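Local structure of response regulator receiver domain protein (CheY-like) (Methylobacillus flagellatus KT, 3I42) at residues A14-F19 with A30-S35; Q68-P73 with C96-F101. The protein probably acts in two-component signalling as a CheY-like receiver domain that accepts a phosphoryl group. All blocks are in the same frame, centred on the assembly; numbering follows the deposited sequence.

Contacts 1 and 2 lie on opposite sides of the centre of one receiver domain, a five-stranded parallel sheet of order 2-1-3-4-5 flanked by helices. Their centres are about 20 Å apart and their nearest atoms about 8 Å, so they do not touch. They follow one another in series along the chain. Contact 1 closes the first beta-alpha-beta unit, setting helix 13-25 against strand 28-33 at one end of the sheet. Contact 2 links helices 62-71 and 93-98 next to strand 79-84, before the chain enters strand 101-104. Contact 1 thus sets a helix on an outermost strand, whereas contact 2 joins two helices, within the doubly wound fold characteristic of CheY-like receivers.

Contact 1 of 2, residues A14-F19 with A30-S35; sequences AAAETF and ADYVMS
The methyl group of A16 sits on one face of the Y32 ring. Its CB lies 3.7 Å from the ring centroid and 20° off the ring normal, a CH-pi contact offset toward the rim, with A16 CB to Y32 CD1 the closest approach at 3.5 Å. Y32 gets there because its CG stands between the backbone N and the carbonyl carbon (chi1 74°), which carries the ring along the flank of helix 13-25. Farther out, E17 runs past the phenol end of the ring; its CG comes within 4.0 Å of Y32 CE2, and its carboxylate plane is turned 78° from the ring. The two polar ends do not bond directly, since E17 OE2 and Y32 OH remain 3.9 Å apart. A water joins them, 2.5 Å from E17 OE2, donating to it, and 2.6 Å from Y32 OH, in the plane of the ring. Q13, one turn earlier in the helix, also donates to E17 OE2 through NE2. Through Y32, strand 28-33 packs on the helix that precedes it in a beta-alpha-beta crossover. The contact is apolar at the A16 methyl and polar at its partly exposed margin, where water links the two oxygens.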
ATOM      1  N   ALA A  14      10.240 -15.195 -22.209  1.00 33.48           N
ATOM      2  CA  ALA A  14       8.905 -15.304 -22.784  1.00 33.73           C
ATOM      3  C   ALA A  14       7.833 -14.540 -21.968  1.00 33.47           C
ATOM      4  O   ALA A  14       7.009 -13.848 -22.552  1.00 32.90           O
ATOM      5  CB  ALA A  14       8.521 -16.774 -22.976  1.00 33.48           C
ATOM      6  N   ALA A  15       7.863 -14.644 -20.635  1.00 32.71           N
ATOM      7  CA  ALA A  15       6.962 -13.833 -19.785  1.00 32.88           C
ATOM      8  C   ALA A  15       7.206 -12.335 -19.958  1.00 32.76           C
ATOM      9  O   ALA A  15       6.270 -11.534 -19.966  1.00 32.49           O
ATOM     10  CB  ALA A  15       7.095 -14.220 -18.313  1.00 32.13           C
ATOM     11  N   ALA A  16       8.475 -11.962 -20.089  1.00 32.56           N
ATOM     12  CA  ALA A  16       8.849 -10.561 -20.242  1.00 33.38           C
ATOM     13  C   ALA A  16       8.313  -9.941 -21.537  1.00 33.48           C
ATOM     14  O   ALA A  16       7.755  -8.837 -21.524  1.00 34.48           O
ATOM     15  CB  ALA A  16      10.384 -10.399 -20.147  1.00 32.66           C
ATOM     16  N   GLU A  17       8.484 -10.649 -22.647  1.00 33.88           N
ATOM     17  CA  GLU A  17       7.998 -10.204 -23.940  1.00 34.69           C
ATOM     18  C   GLU A  17       6.469 -10.060 -23.996  1.00 34.43           C
ATOM     19  O   GLU A  17       5.958  -9.098 -24.561  1.00 34.71           O
ATOM     20  CB  GLU A  17       8.495 -11.178 -25.017  1.00 35.93           C
ATOM     21  CG  GLU A  17      10.050 -11.281 -25.103  1.00 37.42           C
ATOM     22  CD  GLU A  17      10.532 -12.426 -26.044  1.00 44.36           C
ATOM     23  OE1 GLU A  17       9.756 -13.399 -26.247  1.00 44.54           O
ATOM     24  OE2 GLU A  17      11.691 -12.362 -26.568  1.00 44.64           O
ATOM     25  N   THR A  18       5.743 -11.012 -23.407  1.00 34.91           N
ATOM     26  CA  THR A  18       4.276 -10.960 -23.339  1.00 34.77           C
ATOM     27  C   THR A  18       3.882  -9.715 -22.574  1.00 34.38           C
ATOM     28  O   THR A  18       3.131  -8.875 -23.068  1.00 33.87           O
ATOM     29  CB  THR A  18       3.723 -12.228 -22.642  1.00 35.54           C
ATOM     30  OG1 THR A  18       4.026 -13.366 -23.444  1.00 35.17           O
ATOM     31  CG2 THR A  18       2.206 -12.167 -22.446  1.00 35.07           C
ATOM     32  N   PHE A  19       4.430  -9.578 -21.372  1.00 34.37           N
ATOM     33  CA  PHE A  19       4.187  -8.409 -20.539  1.00 33.80           C
ATOM     34  C   PHE A  19       4.434  -7.141 -21.348  1.00 33.93           C
ATOM     35  O   PHE A  19       3.627  -6.246 -21.356  1.00 33.16           O
ATOM     36  CB  PHE A  19       5.149  -8.444 -19.348  1.00 34.35           C
ATOM     37  CG  PHE A  19       4.705  -7.636 -18.175  1.00 34.25           C
ATOM     38  CD1 PHE A  19       5.020  -8.047 -16.886  1.00 36.13           C
ATOM     39  CD2 PHE A  19       3.956  -6.476 -18.338  1.00 33.91           C
ATOM     40  CE1 PHE A  19       4.612  -7.298 -15.799  1.00 34.72           C
ATOM     41  CE2 PHE A  19       3.551  -5.722 -17.248  1.00 33.40           C
ATOM     42  CZ  PHE A  19       3.859  -6.136 -15.991  1.00 31.41           C
ATOM     43  N   ALA A  30       7.997   0.111 -23.512  1.00 40.21           N
ATOM     44  CA  ALA A  30       8.438  -0.751 -22.422  1.00 39.34           C
ATOM     45  C   ALA A  30       9.720  -1.484 -22.742  1.00 38.91           C
ATOM     46  O   ALA A  30       9.821  -2.053 -23.816  1.00 39.74           O
ATOM     47  CB  ALA A  30       7.351  -1.756 -22.079  1.00 38.95           C
ATOM     48  N   ASP A  31      10.697  -1.448 -21.820  1.00 37.65           N
ATOM     49  CA  ASP A  31      11.888  -2.314 -21.860  1.00 36.01           C
ATOM     50  C   ASP A  31      11.766  -3.348 -20.768  1.00 34.00           C
ATOM     51  O   ASP A  31      11.052  -3.168 -19.784  1.00 32.65           O
ATOM     52  CB  ASP A  31      13.188  -1.542 -21.574  1.00 37.04           C
ATOM     53  CG  ASP A  31      13.292  -0.234 -22.345  1.00 40.06           C
ATOM     54  OD1 ASP A  31      12.674  -0.126 -23.423  1.00 43.14           O
ATOM     55  OD2 ASP A  31      14.000   0.690 -21.873  1.00 44.52           O
ATOM     56  N   TYR A  32      12.515  -4.411 -20.918  1.00 32.82           N
ATOM     57  CA  TYR A  32      12.607  -5.364 -19.858  1.00 32.88           C
ATOM     58  C   TYR A  32      14.071  -5.682 -19.573  1.00 33.17           C
ATOM     59  O   TYR A  32      14.918  -5.611 -20.465  1.00 33.00           O
ATOM     60  CB  TYR A  32      11.787  -6.617 -20.168  1.00 32.65           C
ATOM     61  CG  TYR A  32      12.339  -7.595 -21.208  1.00 34.41           C
ATOM     62  CD1 TYR A  32      13.277  -8.570 -20.851  1.00 36.85           C
ATOM     63  CD2 TYR A  32      11.860  -7.586 -22.540  1.00 36.33           C
ATOM     64  CE1 TYR A  32      13.771  -9.476 -21.794  1.00 38.05           C
ATOM     65  CE2 TYR A  32      12.345  -8.479 -23.503  1.00 35.97           C
ATOM     66  CZ  TYR A  32      13.300  -9.426 -23.114  1.00 40.79           C
ATOM     67  OH  TYR A  32      13.783 -10.334 -24.030  1.00 42.90           O
ATOM     68  N   VAL A  33      14.349  -6.034 -18.328  1.00 32.66           N
ATOM     69  CA  VAL A  33      15.640  -6.551 -17.950  1.00 33.18           C
ATOM     70  C   VAL A  33      15.357  -7.784 -17.143  1.00 33.80           C
ATOM     71  O   VAL A  33      14.239  -7.964 -16.670  1.00 34.25           O
ATOM     72  CB  VAL A  33      16.437  -5.512 -17.109  1.00 32.72           C
ATOM     73  CG1 VAL A  33      16.893  -4.394 -17.982  1.00 30.35           C
ATOM     74  CG2 VAL A  33      15.586  -4.996 -15.980  1.00 31.58           C
ATOM     75  N   MET A  34      16.352  -8.637 -16.973  1.00 34.93           N
ATOM     76  CA  MET A  34      16.098  -9.965 -16.388  1.00 35.97           C
ATOM     77  C   MET A  34      16.738 -10.187 -14.996  1.00 36.05           C
ATOM     78  O   MET A  34      16.736 -11.301 -14.478  1.00 37.27           O
ATOM     79  CB  MET A  34      16.464 -11.074 -17.393  1.00 36.06           C
ATOM     80  CG  MET A  34      15.495 -11.175 -18.611  1.00 39.07           C
ATOM     81  SD  MET A  34      16.018 -12.360 -19.944  1.00 43.36           S
ATOM     82  CE  MET A  34      17.236 -11.366 -20.797  1.00 40.83           C
ATOM     83  N   SER A  35      17.245  -9.124 -14.373  1.00 35.85           N
ATOM     84  CA  SER A  35      17.854  -9.222 -13.024  1.00 35.59           C
ATOM     85  C   SER A  35      17.793  -7.891 -12.303  1.00 34.77           C
ATOM     86  O   SER A  35      17.660  -6.827 -12.939  1.00 34.39           O
ATOM     87  CB  SER A  35      19.324  -9.685 -13.106  1.00 35.34           C
ATOM     88  OG  SER A  35      20.112  -8.722 -13.804  1.00 35.04           O
TER
HETATM   89  O   HOH W   1      12.709 -10.032 -26.407  1.00 54.93           O

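Contact 2 of 2, residues Q68-P73 with C96-F101; sequences QLRALP and CELFDF
R70 of helix 62-71 reaches to the carbonyl of L98, the last residue of helix 93-98, and grips it side-on with two nitrogens. R70 NE donates to L98 O at 2.9 Å and R70 NH2 to the same oxygen at 2.7 Å, so one acceptor takes both N-H groups. The oxygen lies near the guanidinium plane, but the two donors reach it differently: NE is only 17° from the carbonyl plane, whereas NH2 stands above it, 52° out. The R70 chain is extended from CG to NE, which carries the guanidinium across to helix 93-98 and lays R70 CD 4.0 Å from L98 CD2.

R70 NH2 has a second acceptor in D100, which approaches from the opposite direction. R70 NH2 forms a salt bridge to D100 OD2 at 3.2 Å, with a weak bond to D100 OD1 at 3.5 Å. The carboxylate and guanidinium planes are 87° apart, and OD2 is met from above its own plane, unlike a two-pronged coplanar pair. D100 OD2 also accepts from the backbone N of F80, so that oxygen has two donors. The carbonyl at the helix end is thus satisfied by an arginine, whose charge is probably balanced in part by D100.

L98 also packs on L63, V66 and K67 of helix 62-71, while F99 turns inward to V66, A82 and I53. The contact therefore fastens the exit of helix 93-98 to helix 62-71, and through F80 to strand 79-84, just before the chain enters edge strand 101-104.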
ATOM      1  N   GLN A  68      16.327  -0.335  -3.222  1.00 34.57           N
ATOM      2  CA  GLN A  68      17.499   0.217  -3.945  1.00 35.25           C
ATOM      3  C   GLN A  68      17.122   1.221  -5.015  1.00 35.51           C
ATOM      4  O   GLN A  68      17.727   2.296  -5.112  1.00 35.78           O
ATOM      5  CB  GLN A  68      18.381  -0.851  -4.624  1.00 35.64           C
ATOM      6  CG  GLN A  68      18.655  -2.183  -3.891  1.00 39.64           C
ATOM      7  CD  GLN A  68      19.064  -2.022  -2.432  1.00 45.05           C
ATOM      8  OE1 GLN A  68      20.026  -1.321  -2.135  1.00 49.29           O
ATOM      9  NE2 GLN A  68      18.343  -2.698  -1.512  1.00 43.85           N
ATOM     10  N   LEU A  69      16.146   0.865  -5.851  1.00 35.46           N
ATOM     11  CA  LEU A  69      15.725   1.722  -6.972  1.00 34.85           C
ATOM     12  C   LEU A  69      15.159   3.059  -6.509  1.00 35.04           C
ATOM     13  O   LEU A  69      15.453   4.101  -7.106  1.00 34.84           O
ATOM     14  CB  LEU A  69      14.698   0.998  -7.863  1.00 34.31           C
ATOM     15  CG  LEU A  69      15.100  -0.330  -8.505  1.00 33.67           C
ATOM     16  CD1 LEU A  69      13.915  -0.945  -9.291  1.00 31.15           C
ATOM     17  CD2 LEU A  69      16.312  -0.164  -9.421  1.00 32.96           C
ATOM     18  N   ARG A  70      14.368   3.034  -5.440  1.00 35.65           N
ATOM     19  CA  ARG A  70      13.858   4.263  -4.839  1.00 37.41           C
ATOM     20  C   ARG A  70      14.968   5.209  -4.369  1.00 38.85           C
ATOM     21  O   ARG A  70      14.776   6.431  -4.337  1.00 39.42           O
ATOM     22  CB  ARG A  70      12.971   3.946  -3.650  1.00 37.34           C
ATOM     23  CG  ARG A  70      11.554   3.523  -4.020  1.00 38.74           C
ATOM     24  CD  ARG A  70      10.628   3.608  -2.808  1.00 40.39           C
ATOM     25  NE  ARG A  70       9.278   3.169  -3.143  1.00 41.68           N
ATOM     26  CZ  ARG A  70       8.404   3.893  -3.839  1.00 42.91           C
ATOM     27  NH1 ARG A  70       8.730   5.112  -4.293  1.00 40.86           N
ATOM     28  NH2 ARG A  70       7.208   3.387  -4.099  1.00 42.72           N
ATOM     29  N   ALA A  71      16.109   4.639  -3.977  1.00 39.76           N
ATOM     30  CA  ALA A  71      17.217   5.424  -3.435  1.00 41.26           C
ATOM     31  C   ALA A  71      18.143   5.952  -4.527  1.00 42.33           C
ATOM     32  O   ALA A  71      19.004   6.764  -4.252  1.00 43.32           O
ATOM     33  CB  ALA A  71      18.009   4.611  -2.383  1.00 40.40           C
ATOM     34  N   LEU A  72      17.982   5.500  -5.763  1.00 43.79           N
ATOM     35  CA  LEU A  72      18.743   6.071  -6.864  1.00 45.44           C
ATOM     36  C   LEU A  72      18.367   7.533  -7.091  1.00 47.43           C
ATOM     37  O   LEU A  72      17.234   7.941  -6.783  1.00 47.78           O
ATOM     38  CB  LEU A  72      18.523   5.286  -8.143  1.00 44.43           C
ATOM     39  CG  LEU A  72      19.300   3.996  -8.280  1.00 44.77           C
ATOM     40  CD1 LEU A  72      18.739   3.192  -9.447  1.00 45.48           C
ATOM     41  CD2 LEU A  72      20.764   4.303  -8.503  1.00 43.71           C
ATOM     42  N   PRO A  73      19.315   8.341  -7.615  1.00 49.82           N
ATOM     43  CA  PRO A  73      18.934   9.711  -7.913  1.00 51.75           C
ATOM     44  C   PRO A  73      18.126   9.708  -9.204  1.00 53.82           C
ATOM     45  O   PRO A  73      18.632   9.308 -10.279  1.00 54.77           O
ATOM     46  CB  PRO A  73      20.275  10.438  -8.110  1.00 51.88           C
ATOM     47  CG  PRO A  73      21.359   9.397  -7.964  1.00 50.99           C
ATOM     48  CD  PRO A  73      20.687   8.057  -8.072  1.00 49.85           C
ATOM     49  N   CYS A  96       3.555  -3.437   1.108  1.00 41.44           N
ATOM     50  CA  CYS A  96       2.489  -2.433   1.125  1.00 41.16           C
ATOM     51  C   CYS A  96       3.040  -0.997   1.120  1.00 37.31           C
ATOM     52  O   CYS A  96       2.554  -0.130   0.380  1.00 34.93           O
ATOM     53  CB  CYS A  96       1.595  -2.651   2.343  1.00 41.84           C
ATOM     54  SG  CYS A  96       0.589  -4.167   2.286  1.00 51.07           S
ATOM     55  N   GLU A  97       4.091  -0.752   1.900  1.00 38.85           N
ATOM     56  CA  GLU A  97       4.600   0.615   2.029  1.00 35.17           C
ATOM     57  C   GLU A  97       5.423   1.070   0.835  1.00 28.62           C
ATOM     58  O   GLU A  97       5.331   2.228   0.435  1.00 38.77           O
ATOM     59  CB  GLU A  97       5.380   0.771   3.329  1.00 50.39           C
ATOM     60  CG  GLU A  97       4.493   0.568   4.555  1.00 45.97           C
ATOM     61  CD  GLU A  97       5.255   0.551   5.853  1.00147.31           C
ATOM     62  OE1 GLU A  97       6.442   0.188   5.815  1.00 43.77           O
ATOM     63  OE2 GLU A  97       4.667   0.889   6.909  1.00 53.43           O
ATOM     64  N   LEU A  98       6.219   0.166   0.272  1.00 33.58           N
ATOM     65  CA  LEU A  98       7.228   0.538  -0.742  1.00 32.19           C
ATOM     66  C   LEU A  98       6.802   0.409  -2.203  1.00 33.47           C
ATOM     67  O   LEU A  98       7.474   0.945  -3.099  1.00 29.26           O
ATOM     68  CB  LEU A  98       8.493  -0.284  -0.521  1.00 41.85           C
ATOM     69  CG  LEU A  98       9.354   0.055   0.693  1.00 47.99           C
ATOM     70  CD1 LEU A  98      10.054  -1.199   1.152  1.00 66.44           C
ATOM     71  CD2 LEU A  98      10.349   1.147   0.327  1.00 42.98           C
ATOM     72  N   PHE A  99       5.717  -0.320  -2.465  1.00 27.24           N
ATOM     73  CA  PHE A  99       5.180  -0.331  -3.840  1.00 31.92           C
ATOM     74  C   PHE A  99       3.954   0.554  -3.919  1.00 31.23           C
ATOM     75  O   PHE A  99       3.266   0.764  -2.931  1.00 33.17           O
ATOM     76  CB  PHE A  99       4.804  -1.726  -4.273  1.00 23.92           C
ATOM     77  CG  PHE A  99       5.957  -2.611  -4.523  1.00 28.90           C
ATOM     78  CD1 PHE A  99       6.592  -2.611  -5.765  1.00 24.14           C
ATOM     79  CD2 PHE A  99       6.392  -3.483  -3.534  1.00 25.72           C
ATOM     80  CE1 PHE A  99       7.673  -3.455  -6.014  1.00 38.70           C
ATOM     81  CE2 PHE A  99       7.485  -4.331  -3.766  1.00 30.56           C
ATOM     82  CZ  PHE A  99       8.124  -4.324  -5.011  1.00 29.64           C
ATOM     83  N   ASP A 100       3.686   1.078  -5.101  1.00 32.22           N
ATOM     84  CA  ASP A 100       2.540   1.947  -5.301  1.00 24.23           C
ATOM     85  C   ASP A 100       1.319   1.160  -5.799  1.00 25.96           C
ATOM     86  O   ASP A 100       0.182   1.530  -5.508  1.00 37.49           O
ATOM     87  CB  ASP A 100       2.920   3.050  -6.298  1.00 23.93           C
ATOM     88  CG  ASP A 100       4.130   3.865  -5.840  1.00 36.58           C
ATOM     89  OD1 ASP A 100       4.017   4.562  -4.811  1.00 63.74           O
ATOM     90  OD2 ASP A 100       5.185   3.799  -6.505  1.00 36.32           O
ATOM     91  N   PHE A 101       1.573   0.095  -6.557  1.00 31.13           N
ATOM     92  CA  PHE A 101       0.517  -0.737  -7.144  1.00 26.84           C
ATOM     93  C   PHE A 101       0.938  -2.180  -7.065  1.00 39.25           C
ATOM     94  O   PHE A 101       2.108  -2.502  -6.937  1.00 27.95           O
ATOM     95  CB  PHE A 101       0.229  -0.367  -8.627  1.00 19.52           C
ATOM     96  CG  PHE A 101      -0.036   1.102  -8.858  1.00 33.01           C
ATOM     97  CD1 PHE A 101      -1.308   1.633  -8.707  1.00 36.59           C
ATOM     98  CD2 PHE A 101       0.994   1.954  -9.225  1.00 24.18           C
ATOM     99  CE1 PHE A 101      -1.531   2.987  -8.903  1.00 35.86           C
ATOM    100  CE2 PHE A 101       0.768   3.320  -9.448  1.00 35.20           C
ATOM    101  CZ  PHE A 101      -0.479   3.835  -9.282  1.00 34.27           C
TER